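Local coordinates for UPF0201 protein MJ1564 (Methanocaldococcus jannaschii DSM 2661, PDB 2PZZ) that is of unknown function, belonging to an archaeal family that structurally resembles RNA-binding proteins but is unlikely to bind RNA, at the interface of chains A and B. Residues are numbered along the deposited sequence; one frame, centred on the assembly and turned at random. Chains: chain A/B, UPF0201 protein MJ1564.

The interface of chains A and B. Residues chain A 12-15, 18-19, 101; chain B 12-15, 18-19, 87.
Two copies of the loop between strand 3-10 and helix 16-26 meet about a two-fold axis of the deposited assembly, forming a short antiparallel beta bridge between A:Glu14 and B:Glu14; the coordinates alone do not show whether this dimer forms in solution. Its backbone bonds are nearly straight: B:Asp15 N donates to A:Thr13 O at 2.9 Å, almost along the C=O axis, and A:Asp15 N returns the bond to B:Thr13 O.

From its CB outward, B:Glu14 runs along chain A. CB sits 3.6 Å from A:Thr13 O; CG, anti to its own carbonyl carbon (chi1 -66°), passes A:His101 NE2 as the extended chain carries the carboxylate alongside A:Thr13. There OE1 takes the A:Thr13 hydroxyl OG1 on its anti lone pair at 2.7 Å, while A:His101 NE2 faces the carboxylate carbon CD at 3.2 Å, with both oxygens about equally far from it. Ring and carboxylate planes stand 54° apart, with OE1 at the ring's edge; a protonated ring would probably favour the carboxylate's charge. An alanine here would probably leave A:Thr13 OG1 without its carboxylate partner and loosen the packing against A:His101.

That hydroxyl, held between backbone N and carbonyl carbon (chi1 61°), also lies near B:Gln87 OE1, on a carbonyl lone pair, so the two acceptors compete for its proton. Across the bridge, A:Lys18 and B:Lys18 stretch over the partner's loop. The A:Lys18 ammonium NZ ends 3.0 Å from B:Glu14 O, above the carbonyl plane rather than on a lone pair.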
loop_
_atom_site.group_PDB
_atom_site.type_symbol
_atom_site.label_atom_id
_atom_site.label_comp_id
_atom_site.label_asym_id
_atom_site.label_seq_id
_atom_site.Cartn_x
_atom_site.Cartn_y
_atom_site.Cartn_z
ATOM N N PRO A 12 3.240 7.058 -5.154
ATOM C CA PRO A 12 3.161 7.495 -6.553
ATOM C C PRO A 12 2.022 6.884 -7.383
ATOM O O PRO A 12 1.398 7.584 -8.181
ATOM C CB PRO A 12 4.536 7.114 -7.103
ATOM C CG PRO A 12 5.435 7.414 -5.926
ATOM C CD PRO A 12 4.644 6.804 -4.763
ATOM N N THR A 13 1.760 5.587 -7.206
ATOM C CA THR A 13 0.711 4.923 -7.982
ATOM C C THR A 13 -0.656 4.959 -7.305
ATOM O O THR A 13 -1.625 4.382 -7.809
ATOM C CB THR A 13 1.069 3.440 -8.285
ATOM O OG1 THR A 13 1.207 2.710 -7.060
ATOM C CG2 THR A 13 2.364 3.360 -9.083
ATOM N N GLU A 14 -0.731 5.625 -6.156
ATOM C CA GLU A 14 -1.996 5.741 -5.451
ATOM C C GLU A 14 -2.700 7.012 -5.897
ATOM O O GLU A 14 -2.073 7.933 -6.419
ATOM C CB GLU A 14 -1.782 5.773 -3.927
ATOM C CG GLU A 14 -1.865 4.405 -3.270
ATOM C CD GLU A 14 -1.502 4.440 -1.809
ATOM O OE1 GLU A 14 -2.321 3.991 -0.968
ATOM O OE2 GLU A 14 -0.386 4.914 -1.499
ATOM N N ASP A 15 -4.015 7.041 -5.721
ATOM C CA ASP A 15 -4.797 8.227 -6.062
ATOM C C ASP A 15 -5.027 8.900 -4.720
ATOM O O ASP A 15 -5.715 8.351 -3.859
ATOM C CB ASP A 15 -6.136 7.835 -6.676
ATOM C CG ASP A 15 -7.010 9.035 -6.968
ATOM O OD1 ASP A 15 -7.234 9.851 -6.053
ATOM O OD2 ASP A 15 -7.480 9.162 -8.115
ATOM N N LYS A 18 -8.471 8.852 -3.243
ATOM C CA LYS A 18 -8.953 7.570 -2.757
ATOM C C LYS A 18 -8.401 7.332 -1.359
ATOM O O LYS A 18 -9.053 6.687 -0.533
ATOM C CB LYS A 18 -8.504 6.431 -3.661
ATOM C CG LYS A 18 -9.108 6.456 -5.046
ATOM C CD LYS A 18 -8.718 5.190 -5.785
ATOM C CE LYS A 18 -9.534 5.033 -7.064
ATOM N NZ LYS A 18 -9.165 3.777 -7.788
ATOM N N VAL A 19 -7.188 7.825 -1.090
ATOM C CA VAL A 19 -6.615 7.634 0.238
ATOM C C VAL A 19 -7.394 8.533 1.176
ATOM O O VAL A 19 -7.732 8.137 2.275
ATOM C CB VAL A 19 -5.100 8.036 0.333
ATOM C CG1 VAL A 19 -4.633 7.934 1.808
ATOM C CG2 VAL A 19 -4.265 7.115 -0.534
ATOM N N HIS A 101 0.560 -0.620 1.285
ATOM C CA HIS A 101 0.777 0.797 1.035
ATOM C C HIS A 101 0.949 1.730 2.238
ATOM O O HIS A 101 0.853 2.943 2.093
ATOM C CB HIS A 101 -0.311 1.314 0.088
ATOM C CG HIS A 101 -0.164 0.807 -1.314
ATOM N ND1 HIS A 101 0.063 -0.521 -1.604
ATOM C CD2 HIS A 101 -0.191 1.449 -2.504
ATOM C CE1 HIS A 101 0.173 -0.676 -2.911
ATOM N NE2 HIS A 101 0.022 0.504 -3.480
ATOM N N PRO B 12 -7.209 -1.216 -3.926
ATOM C CA PRO B 12 -8.317 -0.261 -3.956
ATOM C C PRO B 12 -7.876 1.204 -4.031
ATOM O O PRO B 12 -8.439 1.976 -4.801
ATOM C CB PRO B 12 -9.062 -0.583 -2.667
ATOM C CG PRO B 12 -8.959 -2.080 -2.641
ATOM C CD PRO B 12 -7.492 -2.311 -2.979
ATOM N N THR B 13 -6.856 1.584 -3.259
ATOM C CA THR B 13 -6.404 2.978 -3.256
ATOM C C THR B 13 -5.506 3.368 -4.418
ATOM O O THR B 13 -5.113 4.533 -4.516
ATOM C CB THR B 13 -5.664 3.354 -1.931
ATOM O OG1 THR B 13 -4.491 2.544 -1.772
ATOM C CG2 THR B 13 -6.568 3.133 -0.741
ATOM N N GLU B 14 -5.184 2.412 -5.296
ATOM C CA GLU B 14 -4.333 2.711 -6.452
ATOM C C GLU B 14 -5.108 3.153 -7.699
ATOM O O GLU B 14 -6.311 2.912 -7.830
ATOM C CB GLU B 14 -3.464 1.497 -6.837
ATOM C CG GLU B 14 -2.417 1.111 -5.792
ATOM C CD GLU B 14 -1.403 0.106 -6.311
ATOM O OE1 GLU B 14 -0.423 0.527 -6.964
ATOM O OE2 GLU B 14 -1.585 -1.110 -6.071
ATOM N N ASP B 15 -4.384 3.802 -8.606
ATOM C CA ASP B 15 -4.908 4.271 -9.887
ATOM C C ASP B 15 -4.407 3.223 -10.886
ATOM O O ASP B 15 -3.212 3.171 -11.168
ATOM C CB ASP B 15 -4.312 5.641 -10.228
ATOM C CG ASP B 15 -4.822 6.194 -11.551
ATOM O OD1 ASP B 15 -4.954 5.417 -12.516
ATOM O OD2 ASP B 15 -5.073 7.412 -11.635
ATOM N N LYS B 18 -1.896 4.461 -13.314
ATOM C CA LYS B 18 -0.585 4.910 -12.852
ATOM C C LYS B 18 0.233 3.630 -12.769
ATOM O O LYS B 18 1.426 3.622 -13.058
ATOM C CB LYS B 18 -0.679 5.579 -11.475
ATOM C CG LYS B 18 -1.349 6.952 -11.517
ATOM C CD LYS B 18 -1.365 7.624 -10.136
ATOM C CE LYS B 18 -1.748 9.094 -10.253
ATOM N NZ LYS B 18 -1.839 9.747 -8.907
ATOM N N VAL B 19 -0.424 2.540 -12.380
ATOM C CA VAL B 19 0.251 1.247 -12.302
ATOM C C VAL B 19 0.651 0.847 -13.718
ATOM O O VAL B 19 1.783 0.420 -13.957
ATOM C CB VAL B 19 -0.673 0.152 -11.707
ATOM C CG1 VAL B 19 -0.007 -1.217 -11.809
ATOM C CG2 VAL B 19 -0.976 0.463 -10.246
ATOM N N GLN B 87 6.721 1.812 -7.376
ATOM C CA GLN B 87 6.880 3.251 -7.184
ATOM C C GLN B 87 8.107 3.806 -7.914
ATOM O O GLN B 87 8.061 4.904 -8.469
ATOM C CB GLN B 87 6.919 3.557 -5.682
ATOM C CG GLN B 87 5.796 2.860 -4.914
ATOM C CD GLN B 87 4.384 3.146 -5.494
ATOM O OE1 GLN B 87 3.452 2.368 -5.282
ATOM N NE2 GLN B 87 4.238 4.249 -6.207
#